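Local atomic coordinates of basic helix-loop-helix, putative, expressed (Oryza sativa subsp. japonica, PDB entry 5LW0), a protein that binds ADP-ribose through its macrodomain and probably takes part in ADP-ribosylation-dependent repair of DNA interstrand crosslinks. Residues Ala170-Ser175 and Val185-His190; Arg36-Pro41 and Val124-Ala129; Asp53-Ile58 and Ser84-Leu89; Ile59-Ala64 and Ala95-Asn100. All blocks are in the same frame, centred on the assembly; numbering follows the deposited sequence. Where two conformers were deposited one is given.

Contact 1. Residues Ala170-Ser175 and Val185-His190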
loop_
_atom_site.group_PDB
_atom_site.type_symbol
_atom_site.label_atom_id
_atom_site.label_comp_id
_atom_site.label_asym_id
_atom_site.label_seq_id
_atom_site.Cartn_x
_atom_site.Cartn_y
_atom_site.Cartn_z
ATOM N N ALA A 170 -9.972 3.128 -4.437
ATOM C CA ALA A 170 -9.668 4.343 -3.733
ATOM C C ALA A 170 -10.859 4.810 -3.021
ATOM O O ALA A 170 -11.956 4.903 -3.601
ATOM C CB ALA A 170 -9.198 5.425 -4.695
ATOM N N VAL A 171 -10.663 5.137 -1.752
ATOM C CA VAL A 171 -11.791 5.598 -0.904
ATOM C C VAL A 171 -11.420 6.920 -0.294
ATOM O O VAL A 171 -10.424 7.011 0.435
ATOM C CB VAL A 171 -12.066 4.576 0.203
ATOM C CG1 VAL A 171 -13.215 5.054 1.113
ATOM C CG2 VAL A 171 -12.392 3.196 -0.401
ATOM N N PRO A 172 -12.265 7.960 -0.477
ATOM C CA PRO A 172 -11.971 9.198 0.238
ATOM C C PRO A 172 -12.308 9.077 1.697
ATOM O O PRO A 172 -13.323 8.486 2.045
ATOM C CB PRO A 172 -12.883 10.245 -0.423
ATOM C CG PRO A 172 -13.565 9.567 -1.515
ATOM C CD PRO A 172 -13.402 8.087 -1.376
ATOM N N LEU A 173 -11.404 9.544 2.551
ATOM C CA LEU A 173 -11.553 9.396 3.999
ATOM C C LEU A 173 -12.204 10.679 4.560
ATOM O O LEU A 173 -11.631 11.742 4.418
ATOM C CB LEU A 173 -10.176 9.213 4.661
ATOM C CG LEU A 173 -10.204 9.005 6.163
ATOM C CD1 LEU A 173 -10.941 7.751 6.574
ATOM C CD2 LEU A 173 -8.821 9.005 6.772
ATOM N N PRO A 174 -13.414 10.558 5.153
ATOM C CA PRO A 174 -14.071 11.749 5.691
ATOM C C PRO A 174 -13.208 12.524 6.643
ATOM O O PRO A 174 -12.438 11.942 7.413
ATOM C CB PRO A 174 -15.278 11.161 6.413
ATOM C CG PRO A 174 -15.580 9.925 5.653
ATOM C CD PRO A 174 -14.218 9.370 5.335
ATOM N N SER A 175 -13.322 13.851 6.599
ATOM C CA SER A 175 -12.503 14.713 7.418
ATOM C C SER A 175 -12.753 14.507 8.919
ATOM O O SER A 175 -11.913 14.818 9.756
ATOM C CB SER A 175 -12.763 16.149 7.032
ATOM O OG SER A 175 -11.708 16.954 7.449
ATOM N N VAL A 185 -4.414 12.294 6.431
ATOM C CA VAL A 185 -4.778 11.300 5.397
ATOM C C VAL A 185 -6.147 11.726 4.802
ATOM O O VAL A 185 -7.156 11.942 5.542
ATOM C CB VAL A 185 -4.857 9.917 5.961
ATOM C CG1 VAL A 185 -5.401 8.919 4.943
ATOM C CG2 VAL A 185 -3.518 9.446 6.500
ATOM N N THR A 186 -6.190 11.808 3.477
ATOM C CA THR A 186 -7.393 12.197 2.740
ATOM C C THR A 186 -8.010 11.016 1.935
ATOM O O THR A 186 -9.174 11.071 1.558
ATOM C CB THR A 186 -7.100 13.334 1.757
ATOM O OG1 THR A 186 -6.132 12.901 0.789
ATOM C CG2 THR A 186 -6.635 14.586 2.449
ATOM N N HIS A 187 -7.219 9.953 1.697
ATOM C CA HIS A 187 -7.676 8.807 0.926
ATOM C C HIS A 187 -6.960 7.578 1.371
ATOM O O HIS A 187 -5.782 7.634 1.726
ATOM C CB HIS A 187 -7.355 8.994 -0.598
ATOM C CG HIS A 187 -8.082 10.121 -1.249
ATOM N ND1 HIS A 187 -7.668 11.430 -1.149
ATOM C CD2 HIS A 187 -9.149 10.129 -2.073
ATOM C CE1 HIS A 187 -8.492 12.200 -1.813
ATOM N NE2 HIS A 187 -9.361 11.434 -2.436
ATOM N N ILE A 188 -7.686 6.476 1.350
ATOM C CA ILE A 188 -7.118 5.164 1.568
ATOM C C ILE A 188 -7.385 4.335 0.326
ATOM O O ILE A 188 -8.488 4.328 -0.173
ATOM C CB ILE A 188 -7.767 4.509 2.811
ATOM C CG1 ILE A 188 -7.297 5.318 4.081
ATOM C CG2 ILE A 188 -7.425 3.035 2.884
ATOM C CD1 ILE A 188 -8.015 4.967 5.299
ATOM N N ILE A 189 -6.382 3.653 -0.158
ATOM C CA ILE A 189 -6.561 2.766 -1.273
ATOM C C ILE A 189 -6.430 1.349 -0.779
ATOM O O ILE A 189 -5.332 0.916 -0.446
ATOM C CB ILE A 189 -5.527 3.056 -2.430
ATOM C CG1 ILE A 189 -5.569 4.519 -2.836
ATOM C CG2 ILE A 189 -5.810 2.110 -3.575
ATOM C CD1 ILE A 189 -4.487 4.929 -3.836
ATOM N N HIS A 190 -7.557 0.602 -0.771
ATOM C CA HIS A 190 -7.547 -0.788 -0.415
ATOM C C HIS A 190 -6.990 -1.578 -1.602
ATOM O O HIS A 190 -7.501 -1.451 -2.698
ATOM C CB HIS A 190 -8.947 -1.277 -0.149
ATOM C CG HIS A 190 -9.648 -0.568 0.969
ATOM N ND1 HIS A 190 -9.234 -0.649 2.279
ATOM C CD2 HIS A 190 -10.787 0.143 0.982
ATOM C CE1 HIS A 190 -10.095 -0.001 3.055
ATOM N NE2 HIS A 190 -11.033 0.515 2.288
#
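Val171 and Ile188 form the hydrogen-bonded pair of an antiparallel ladder, giving and taking through both backbone groups: Val171 N reaches Ile188 O at 2.8 Å, and Ile188 N returns to Val171 O at 2.9 Å. One step on, the bond from Leu173 N to Thr186 O is nearly straight at hydrogen (174°), yet the donor sits above the carbonyl plane, where the strand is already giving way to loop. Between these bonds, His187 CA contributes a CH...O contact to Val171 O.

Apolar contacts lie on both faces of the sheet. Leu173 CG stands anti to the backbone N (chi1 -178°); CD2 lies 3.9 Å from Val185 CG1, while CD1 approaches the tip of Ile188. On the same side Val171 CG2 touches CD2 of the His190 ring at 3.7 Å. Ala170 CB and Ile189 CG1 meet on the other face, under helix 208-230, and Pro172 lies beside His187 CD2.

Both ring nitrogens of His190 are engaged beyond the ladder, NE2 with Thr156 and ND1 with Asn127, which should restrain ring rotation. Edge strand 167-172 of the macrodomain sheet is held here by backbone bonds and hydrocarbon, with no side-chain hydrogen bond or salt bridge across the pair.

Contact 2. Residues Arg36-Pro41 and Val124-Ala129. With AR6 ([(2R,3S,4R,5R)-5-(6-aminopurin-9-yl)-3,4-dihydroxy-oxolan-2-yl]methyl [hydroxy-[[(2R,3S,4R,5S)-3,4,5-trihydroxyoxolan-2-yl]methoxy]phosphoryl] hydrogen phosphate), chain C.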
loop_
_atom_site.group_PDB
_atom_site.type_symbol
_atom_site.label_atom_id
_atom_site.label_comp_id
_atom_site.label_asym_id
_atom_site.label_seq_id
_atom_site.Cartn_x
_atom_site.Cartn_y
_atom_site.Cartn_z
ATOM N N ARG A 36 0.800 14.642 -2.950
ATOM C CA ARG A 36 1.279 13.868 -4.038
ATOM C C ARG A 36 2.203 12.737 -3.581
ATOM O O ARG A 36 2.979 12.258 -4.330
ATOM C CB ARG A 36 2.028 14.785 -5.034
ATOM C CG ARG A 36 1.099 15.781 -5.749
ATOM C CD ARG A 36 1.830 16.771 -6.625
ATOM N NE ARG A 36 2.658 17.710 -5.872
ATOM C CZ ARG A 36 3.981 17.707 -5.806
ATOM N NH1 ARG A 36 4.704 16.792 -6.429
ATOM N NH2 ARG A 36 4.603 18.634 -5.068
ATOM N N THR A 37 1.989 12.286 -2.339
ATOM C CA THR A 37 2.741 11.236 -1.754
ATOM C C THR A 37 1.816 10.095 -1.337
ATOM O O THR A 37 0.806 10.312 -0.675
ATOM C CB THR A 37 3.528 11.692 -0.496
ATOM O OG1 THR A 37 4.400 12.797 -0.798
ATOM C CG2 THR A 37 4.397 10.538 0.038
ATOM N N LEU A 38 2.203 8.896 -1.754
ATOM C CA LEU A 38 1.547 7.662 -1.351
ATOM C C LEU A 38 2.476 6.864 -0.452
ATOM O O LEU A 38 3.606 6.606 -0.843
ATOM C CB LEU A 38 1.269 6.771 -2.607
ATOM C CG LEU A 38 0.771 5.357 -2.306
ATOM C CD1 LEU A 38 -0.616 5.406 -1.709
ATOM C CD2 LEU A 38 0.780 4.530 -3.586
ATOM N N ALA A 39 2.017 6.521 0.719
ATOM C CA ALA A 39 2.717 5.530 1.566
ATOM C C ALA A 39 2.007 4.204 1.390
ATOM O O ALA A 39 0.754 4.125 1.495
ATOM C CB ALA A 39 2.708 5.949 3.006
ATOM N N PHE A 40 2.759 3.161 1.223
ATOM C CA PHE A 40 2.197 1.854 1.078
ATOM C C PHE A 40 3.020 0.833 1.825
ATOM O O PHE A 40 4.266 0.928 1.889
ATOM C CB PHE A 40 2.057 1.438 -0.420
ATOM C CG PHE A 40 3.329 1.336 -1.138
ATOM C CD1 PHE A 40 3.945 2.459 -1.606
ATOM C CD2 PHE A 40 3.899 0.066 -1.446
ATOM C CE1 PHE A 40 5.146 2.363 -2.327
ATOM C CE2 PHE A 40 5.072 -0.048 -2.179
ATOM C CZ PHE A 40 5.691 1.106 -2.643
ATOM N N PRO A 41 2.361 -0.225 2.330
ATOM C CA PRO A 41 3.073 -1.344 2.903
ATOM C C PRO A 41 3.354 -2.419 1.855
ATOM O O PRO A 41 2.794 -2.368 0.740
ATOM C CB PRO A 41 2.055 -1.879 3.889
ATOM C CG PRO A 41 0.779 -1.721 3.166
ATOM C CD PRO A 41 0.922 -0.452 2.324
ATOM N N VAL A 124 -2.096 10.100 1.150
ATOM C CA VAL A 124 -2.743 8.907 0.662
ATOM C C VAL A 124 -2.004 7.716 1.223
ATOM O O VAL A 124 -0.785 7.634 1.125
ATOM C CB VAL A 124 -2.757 8.841 -0.878
ATOM C CG1 VAL A 124 -3.532 7.619 -1.350
ATOM C CG2 VAL A 124 -3.318 10.127 -1.469
ATOM N N ILE A 125 -2.742 6.759 1.807
ATOM C CA ILE A 125 -2.099 5.520 2.237
ATOM C C ILE A 125 -2.785 4.306 1.639
ATOM O O ILE A 125 -3.974 4.337 1.318
ATOM C CB ILE A 125 -2.020 5.393 3.765
ATOM C CG1 ILE A 125 -3.370 5.246 4.352
ATOM C CG2 ILE A 125 -1.264 6.581 4.398
ATOM C CD1 ILE A 125 -3.336 4.971 5.857
ATOM N N ALA A 126 -2.001 3.261 1.392
ATOM C CA ALA A 126 -2.554 1.975 0.914
ATOM C C ALA A 126 -2.773 1.003 2.041
ATOM O O ALA A 126 -2.005 0.981 3.019
ATOM C CB ALA A 126 -1.608 1.377 -0.082
ATOM N N ASN A 127 -3.783 0.171 1.886
ATOM C CA ASN A 127 -4.118 -0.872 2.820
ATOM C C ASN A 127 -4.023 -2.241 2.175
ATOM O O ASN A 127 -4.424 -2.421 1.041
ATOM C CB ASN A 127 -5.506 -0.618 3.309
ATOM C CG ASN A 127 -5.979 -1.688 4.262
ATOM O OD1 ASN A 127 -5.192 -2.188 5.068
ATOM N ND2 ASN A 127 -7.272 -2.025 4.191
ATOM N N ALA A 128 -3.437 -3.228 2.872
ATOM C CA ALA A 128 -3.450 -4.564 2.413
ATOM C C ALA A 128 -4.740 -5.215 2.916
ATOM O O ALA A 128 -4.822 -5.710 4.022
ATOM C CB ALA A 128 -2.212 -5.310 2.879
ATOM N N ALA A 129 -5.717 -5.196 2.049
ATOM C CA ALA A 129 -7.088 -5.506 2.423
ATOM C C ALA A 129 -7.352 -6.966 2.348
ATOM O O ALA A 129 -6.566 -7.751 1.811
ATOM C CB ALA A 129 -8.035 -4.734 1.475
HETATM N N1 AR6 C . 2.347 0.133 9.528
HETATM C C2 AR6 C . 3.166 -0.229 8.518
HETATM N N3 AR6 C . 3.318 -1.470 8.097
HETATM C C4 AR6 C . 2.624 -2.492 8.688
HETATM C C5 AR6 C . 1.702 -2.218 9.747
HETATM C C6 AR6 C . 1.574 -0.811 10.163
HETATM N N6 AR6 C . 0.753 -0.430 11.112
HETATM N N7 AR6 C . 1.138 -3.456 10.137
HETATM C C8 AR6 C . 1.660 -4.389 9.309
HETATM N N9 AR6 C . 2.553 -3.817 8.422
HETATM P PA AR6 C . -0.321 -7.733 6.117
HETATM P PB AR6 C . -0.936 -9.204 3.601
HETATM C "C1'" AR6 C . 3.248 -4.430 7.309
HETATM O O1A AR6 C . -0.264 -9.102 6.828
HETATM O O1B AR6 C . 0.225 -10.155 3.759
HETATM C C1D AR6 C . -4.911 -8.496 6.667
HETATM O O1D AR6 C . -5.267 -8.505 8.033
HETATM C "C2'" AR6 C . 3.751 -5.858 7.481
HETATM O "O2'" AR6 C . 4.949 -5.944 8.314
HETATM O O2A AR6 C . -1.075 -6.616 6.733
HETATM O O2B AR6 C . -1.257 -8.634 2.252
HETATM C C2D AR6 C . -6.204 -8.559 5.801
HETATM O O2D AR6 C . -7.406 -8.788 6.643
HETATM C "C3'" AR6 C . 3.922 -6.274 6.041
HETATM O "O3'" AR6 C . 5.212 -5.870 5.508
HETATM O O3A AR6 C . -0.857 -7.926 4.592
HETATM C C3D AR6 C . -5.970 -9.678 4.825
HETATM O O3D AR6 C . -6.814 -10.778 5.271
HETATM C "C4'" AR6 C . 2.797 -5.517 5.309
HETATM O "O4'" AR6 C . 2.296 -4.561 6.214
HETATM C C4D AR6 C . -4.470 -10.035 4.964
HETATM O O4D AR6 C . -4.023 -9.594 6.268
HETATM C "C5'" AR6 C . 1.663 -6.400 4.853
HETATM O "O5'" AR6 C . 1.248 -7.311 5.889
HETATM C C5D AR6 C . -3.546 -9.348 3.964
HETATM O O5D AR6 C . -2.254 -9.973 4.134
#
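Leu38 lays CD1 against Val124 CG1, 3.7 Å away, on the face of the sheet that helix 208-230 covers. The two strands, 37-40 and 124-128, are parallel neighbours in the middle of the mixed sheet of the macrodomain fold, an alpha/beta/alpha sandwich, and the touching residues are all buried. CG of Leu38 stands anti to the backbone N (chi1 171°), and the CD1 branch beyond it also comes close to Val124 O.

The ladder itself is short. Ala39 lies between two well-formed bonds, its N donating to Val124 O at 3.0 Å and its O accepting from Ala126 N at 2.9 Å; Val124 N to Thr37 O is a weak third. CA-H groups of Leu38 and Ile125 add CH...O contacts to the same two acceptors. On the other face, Ala39 CB packs against Ile125 CG2.

Further along, Ala126 CB touches both Phe40 CB, at 3.7 Å, and Pro41 CD. The Phe40 ring leads away from strand 124-128 and meets Phe223 edge-to-face. Proline has no N-H to continue the ladder, and Ala126 O, buried here with no polar partner in the model, has Pro41 CD 3.3 Å away.

Pro41 and Ala128 both border the bound ADP-ribose: Pro41 CB lies 3.6 Å from O4' of the adenine-side ribose, and Ala128 CB lies 3.4 Å from O3A, the oxygen bridging the two phosphorus atoms.

Contact 3. Residues Asp53-Ile58 and Ser84-Leu89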
loop_
_atom_site.group_PDB
_atom_site.type_symbol
_atom_site.label_atom_id
_atom_site.label_comp_id
_atom_site.label_asym_id
_atom_site.label_seq_id
_atom_site.Cartn_x
_atom_site.Cartn_y
_atom_site.Cartn_z
ATOM N N ASP A 53 11.819 -12.298 -1.346
ATOM C CA ASP A 53 12.719 -12.030 -2.436
ATOM C C ASP A 53 11.959 -11.697 -3.706
ATOM O O ASP A 53 12.299 -10.753 -4.427
ATOM C CB ASP A 53 13.678 -13.193 -2.655
ATOM C CG ASP A 53 14.592 -13.400 -1.470
ATOM O OD1 ASP A 53 15.567 -12.629 -1.354
ATOM O OD2 ASP A 53 14.336 -14.327 -0.653
ATOM N N ARG A 54 10.972 -12.534 -4.044
ATOM C CA ARG A 54 10.174 -12.273 -5.232
ATOM C C ARG A 54 9.375 -10.940 -5.101
ATOM O O ARG A 54 9.330 -10.165 -6.042
ATOM C CB ARG A 54 9.249 -13.435 -5.489
ATOM C CG ARG A 54 8.342 -13.293 -6.704
ATOM C CD ARG A 54 9.044 -13.094 -8.009
ATOM N NE ARG A 54 9.965 -14.110 -8.316
ATOM C CZ ARG A 54 9.664 -15.230 -9.015
ATOM N NH1 ARG A 54 8.416 -15.457 -9.452
ATOM N NH2 ARG A 54 10.622 -16.140 -9.276
ATOM N N ALA A 55 8.778 -10.739 -3.944
ATOM C CA ALA A 55 7.996 -9.484 -3.697
ATOM C C ALA A 55 8.874 -8.251 -3.894
ATOM O O ALA A 55 8.432 -7.258 -4.508
ATOM C CB ALA A 55 7.365 -9.504 -2.364
ATOM N N SER A 56 10.096 -8.288 -3.349
ATOM C CA SER A 56 10.930 -7.108 -3.432
ATOM C C SER A 56 11.308 -6.792 -4.910
ATOM O O SER A 56 11.398 -5.633 -5.287
ATOM C CB SER A 56 12.159 -7.245 -2.495
ATOM O OG SER A 56 12.965 -8.372 -2.856
ATOM N N ASP A 57 11.527 -7.822 -5.748
ATOM C CA ASP A 57 11.772 -7.613 -7.130
ATOM C C ASP A 57 10.556 -6.935 -7.770
ATOM O O ASP A 57 10.690 -6.041 -8.645
ATOM C CB ASP A 57 11.931 -8.972 -7.890
ATOM C CG ASP A 57 13.242 -9.711 -7.591
ATOM O OD1 ASP A 57 14.201 -9.122 -7.122
ATOM O OD2 ASP A 57 13.303 -10.923 -7.973
ATOM N N ILE A 58 9.376 -7.437 -7.431
ATOM C CA ILE A 58 8.135 -6.929 -8.029
ATOM C C ILE A 58 7.856 -5.461 -7.617
ATOM O O ILE A 58 7.503 -4.640 -8.464
ATOM C CB ILE A 58 6.961 -7.848 -7.691
ATOM C CG1 ILE A 58 7.147 -9.147 -8.466
ATOM C CG2 ILE A 58 5.604 -7.222 -8.035
ATOM C CD1 ILE A 58 6.216 -10.233 -8.048
ATOM N N SER A 84 13.048 -4.800 9.364
ATOM C CA SER A 84 12.267 -5.320 8.217
ATOM C C SER A 84 13.121 -5.864 7.097
ATOM O O SER A 84 13.891 -5.155 6.464
ATOM C CB SER A 84 11.407 -4.221 7.628
ATOM O OG SER A 84 10.799 -4.702 6.488
ATOM N N ARG A 85 12.906 -7.139 6.783
ATOM C CA ARG A 85 13.569 -7.752 5.723
ATOM C C ARG A 85 13.112 -7.223 4.367
ATOM O O ARG A 85 13.917 -7.035 3.457
ATOM C CB ARG A 85 13.377 -9.280 5.798
ATOM C CG ARG A 85 14.127 -9.981 4.710
ATOM C CD ARG A 85 14.691 -11.347 5.121
ATOM N NE ARG A 85 15.568 -11.831 4.046
ATOM C CZ ARG A 85 15.176 -12.633 3.048
ATOM N NH1 ARG A 85 13.934 -13.121 3.008
ATOM N NH2 ARG A 85 16.044 -12.972 2.098
ATOM N N ILE A 86 11.819 -6.948 4.226
ATOM C CA ILE A 86 11.351 -6.428 2.947
ATOM C C ILE A 86 11.922 -5.019 2.690
ATOM O O ILE A 86 12.353 -4.716 1.569
ATOM C CB ILE A 86 9.785 -6.451 2.825
ATOM C CG1 ILE A 86 9.370 -6.186 1.402
ATOM C CG2 ILE A 86 9.125 -5.443 3.782
ATOM C CD1 ILE A 86 9.724 -7.280 0.432
ATOM N N LEU A 87 12.050 -4.193 3.713
ATOM C CA LEU A 87 12.680 -2.877 3.475
ATOM C C LEU A 87 14.152 -3.016 3.060
ATOM O O LEU A 87 14.625 -2.341 2.148
ATOM C CB LEU A 87 12.543 -1.931 4.678
ATOM C CG LEU A 87 11.153 -1.541 5.115
ATOM C CD1 LEU A 87 11.228 -0.470 6.196
ATOM C CD2 LEU A 87 10.312 -1.069 3.953
ATOM N N SER A 88 14.866 -3.934 3.688
ATOM C CA SER A 88 16.283 -4.141 3.387
ATOM C C SER A 88 16.508 -4.633 1.936
ATOM O O SER A 88 17.363 -4.109 1.209
ATOM C CB SER A 88 16.894 -5.159 4.381
ATOM O OG SER A 88 18.274 -5.320 4.130
ATOM N N LEU A 89 15.640 -5.569 1.487
ATOM C CA LEU A 89 15.694 -6.069 0.146
ATOM C C LEU A 89 15.347 -5.032 -0.851
ATOM O O LEU A 89 15.989 -4.888 -1.896
ATOM C CB LEU A 89 14.771 -7.274 -0.018
ATOM C CG LEU A 89 15.198 -8.589 0.704
ATOM C CD1 LEU A 89 14.072 -9.571 0.799
ATOM C CD2 LEU A 89 16.370 -9.191 0.006
#
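Asp53 reaches across to Arg85, its OD1 3.5 Å from Arg85 NH2 in a long salt bridge. OD2 is equally far from that nitrogen, and the carboxylate and guanidinium planes are turned 68° apart, so the two groups do not form a flat, two-pronged pair. CD1 of Leu89 lies 4.0 Å above the centre of the guanidinium, covering one face of it. An alanine at Asp53 would probably leave Arg85 without this acidic partner and its guanidinium freer to swing away from Leu89.

Ala55, further along the helix, points into the interface, where its CB meets Ile86 CD1 at 4.3 Å. Ser56 follows at the point where the two backbones come nearest. Its CB lies 3.8 Å from Ile86 CD1, whereas its OG rests 3.5 Å from Leu89 CB. OG takes the crowded position between the backbone N and the carbonyl carbon (chi1 60°); Leu52 O and Lys93 NZ are its hydrogen-bond partners. Lys93 also forms a salt bridge with Asp57, the next residue of the helix.

On the opposing helix, Ser84 is the N-cap, its OG accepting from Leu87 N at 3.1 Å, and the same hydroxyl is hydrogen-bonded to Asp79, a residue that also binds ADP-ribose. The short helix segments cross at -49°, their axes 9.3 Å apart at closest approach. They belong to the helices of two successive beta-alpha-beta crossovers of the macrodomain, packed next to each other, with the side chain of Ile86 about 4 Å from ADP-ribose, beside the ligand site.

Contact 4. Residues Ile59-Ala64 and Ala95-Asn100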
loop_
_atom_site.group_PDB
_atom_site.type_symbol
_atom_site.label_atom_id
_atom_site.label_comp_id
_atom_site.label_asym_id
_atom_site.label_seq_id
_atom_site.Cartn_x
_atom_site.Cartn_y
_atom_site.Cartn_z
ATOM N N ILE A 59 8.087 -5.156 -6.339
ATOM C CA ILE A 59 7.913 -3.763 -5.850
ATOM C C ILE A 59 8.776 -2.811 -6.678
ATOM O O ILE A 59 8.314 -1.776 -7.193
ATOM C CB ILE A 59 8.285 -3.622 -4.337
ATOM C CG1 ILE A 59 7.232 -4.286 -3.446
ATOM C CG2 ILE A 59 8.344 -2.142 -3.941
ATOM C CD1 ILE A 59 7.678 -4.580 -2.043
ATOM N N VAL A 60 10.047 -3.122 -6.785
ATOM C CA VAL A 60 10.980 -2.238 -7.450
ATOM C C VAL A 60 10.696 -2.104 -8.937
ATOM O O VAL A 60 10.757 -1.015 -9.512
ATOM C CB VAL A 60 12.442 -2.650 -7.163
ATOM C CG1 VAL A 60 13.386 -1.964 -8.057
ATOM C CG2 VAL A 60 12.800 -2.411 -5.690
ATOM N N ASP A 61 10.303 -3.189 -9.580
ATOM C CA ASP A 61 9.877 -3.084 -10.984
ATOM C C ASP A 61 8.618 -2.279 -11.177
ATOM O O ASP A 61 8.529 -1.491 -12.104
ATOM C CB ASP A 61 9.733 -4.459 -11.594
ATOM C CG ASP A 61 11.116 -5.127 -11.873
ATOM O OD1 ASP A 61 12.186 -4.428 -11.887
ATOM O OD2 ASP A 61 11.155 -6.343 -12.021
ATOM N N ALA A 62 7.625 -2.455 -10.296
ATOM C CA ALA A 62 6.351 -1.700 -10.409
ATOM C C ALA A 62 6.580 -0.198 -10.148
ATOM O O ALA A 62 5.993 0.661 -10.797
ATOM C CB ALA A 62 5.312 -2.229 -9.412
ATOM N N VAL A 63 7.434 0.084 -9.187
ATOM C CA VAL A 63 7.786 1.486 -8.860
ATOM C C VAL A 63 8.529 2.129 -10.035
ATOM O O VAL A 63 8.188 3.225 -10.471
ATOM C CB VAL A 63 8.636 1.539 -7.574
ATOM C CG1 VAL A 63 9.306 2.877 -7.446
ATOM C CG2 VAL A 63 7.753 1.223 -6.362
ATOM N N ALA A 64 9.513 1.424 -10.566
ATOM C CA ALA A 64 10.269 1.963 -11.710
ATOM C C ALA A 64 9.316 2.245 -12.874
ATOM O O ALA A 64 9.382 3.334 -13.489
ATOM C CB ALA A 64 11.332 0.993 -12.135
ATOM N N ALA A 95 18.574 0.552 -5.219
ATOM C CA ALA A 95 19.902 1.100 -5.506
ATOM C C ALA A 95 20.516 0.469 -6.798
ATOM O O ALA A 95 21.013 1.179 -7.639
ATOM C CB ALA A 95 20.817 0.908 -4.330
ATOM N N LYS A 96 20.414 -0.832 -6.943
ATOM C CA LYS A 96 20.889 -1.506 -8.166
ATOM C C LYS A 96 20.199 -0.991 -9.399
ATOM O O LYS A 96 20.825 -0.816 -10.433
ATOM C CB LYS A 96 20.690 -3.011 -8.065
ATOM C CG LYS A 96 21.661 -3.682 -7.118
ATOM C CD LYS A 96 21.718 -5.203 -7.359
ATOM C CE LYS A 96 21.370 -5.990 -6.085
ATOM N NZ LYS A 96 22.496 -6.037 -5.108
ATOM N N LYS A 97 18.893 -0.759 -9.300
ATOM C CA LYS A 97 18.081 -0.305 -10.430
ATOM C C LYS A 97 18.127 1.182 -10.637
ATOM O O LYS A 97 17.477 1.716 -11.550
ATOM C CB LYS A 97 16.627 -0.718 -10.225
ATOM C CG LYS A 97 16.297 -2.134 -10.623
ATOM C CD LYS A 97 14.882 -2.221 -11.232
ATOM C CE LYS A 97 14.805 -1.681 -12.654
ATOM N NZ LYS A 97 13.485 -2.001 -13.260
ATOM N N ASN A 98 18.850 1.875 -9.790
ATOM C CA ASN A 98 18.966 3.276 -9.868
ATOM C C ASN A 98 17.657 3.998 -9.885
ATOM O O ASN A 98 17.477 4.947 -10.614
ATOM C CB ASN A 98 19.776 3.657 -11.093
ATOM C CG ASN A 98 21.095 4.142 -10.721
ATOM O OD1 ASN A 98 22.064 3.372 -10.707
ATOM N ND2 ASN A 98 21.145 5.369 -10.246
ATOM N N ILE A 99 16.731 3.561 -9.055
ATOM C CA ILE A 99 15.503 4.314 -8.884
ATOM C C ILE A 99 15.772 5.711 -8.296
ATOM O O ILE A 99 16.575 5.869 -7.377
ATOM C CB ILE A 99 14.542 3.523 -7.994
ATOM C CG1 ILE A 99 14.069 2.289 -8.787
ATOM C CG2 ILE A 99 13.364 4.388 -7.597
ATOM C CD1 ILE A 99 13.123 1.437 -8.075
ATOM N N ASN A 100 15.091 6.723 -8.843
ATOM C CA ASN A 100 15.236 8.083 -8.353
ATOM C C ASN A 100 14.840 8.204 -6.881
ATOM O O ASN A 100 13.690 8.109 -6.557
ATOM C CB ASN A 100 14.392 9.020 -9.180
ATOM C CG ASN A 100 14.595 10.486 -8.817
ATOM O OD1 ASN A 100 14.800 10.857 -7.633
ATOM N ND2 ASN A 100 14.520 11.357 -9.835
#
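Ile99 and Val60 cross obliquely, and the tip of one is pressed onto a branch of the other: Ile99 CD1 lies only 3.4 Å from Val60 CG1, tighter than usual for two carbons. Val63 meets the same isoleucine at about a right angle, its CG1 4.1 Å from Ile99 CD1, while Ala64 CB lies at the limit of contact. Ile99 thus ends in a small apolar site on one side of helix 52-69, with Phe104 of strand 104-108 close to both Val63 and Ile99.

The segment that supplies Ile99 leaves helix 85-96 through a Schellman motif, with Asn98 in positive phi (54°) just after the last turn. Lys97, the residue just before Asn98, slides past Val60 in the opposite direction, its CD 3.5 Å from Val60 CG1. The chain is bent at chi2 and chi3, and crosses Asp61 at about a right angle. Lys97 NZ donates to Asp61 OD1 at 3.1 Å in a hydrogen-bonded salt bridge, approaching from the anti side and 30° out of the carboxylate plane. An asparagine in place of Asp61 would probably cost Lys97 its charged mate and leave the ammonium group less firmly held. NZ also lies 3.9 Å from Ala64 CB, one helical turn along from Val60.

From the N terminus, strand 37-40 opens the long loop that contact 2 closes at strand 124-128. Contacts 3 and 4 nest inside it and cross, their segments alternating along the chain: contact 3 joins helices 52-69 and 85-96, contact 4 joins helix 52-69 to the chain just after helix 85-96. Ile86 and Ile59 pack where they meet. Phe40 links contact 2 to contact 4 through Ile59 and Val63. After contact 2, contact 1 closes a short loop, which includes helix 178-183, by pairing strand 167-172 with strand 187-192. The latter also pairs with strand 124-128 through Ile189, so contacts 1 and 2 share one sheet, while contacts 3 and 4 lie across the chain's centre from contact 1.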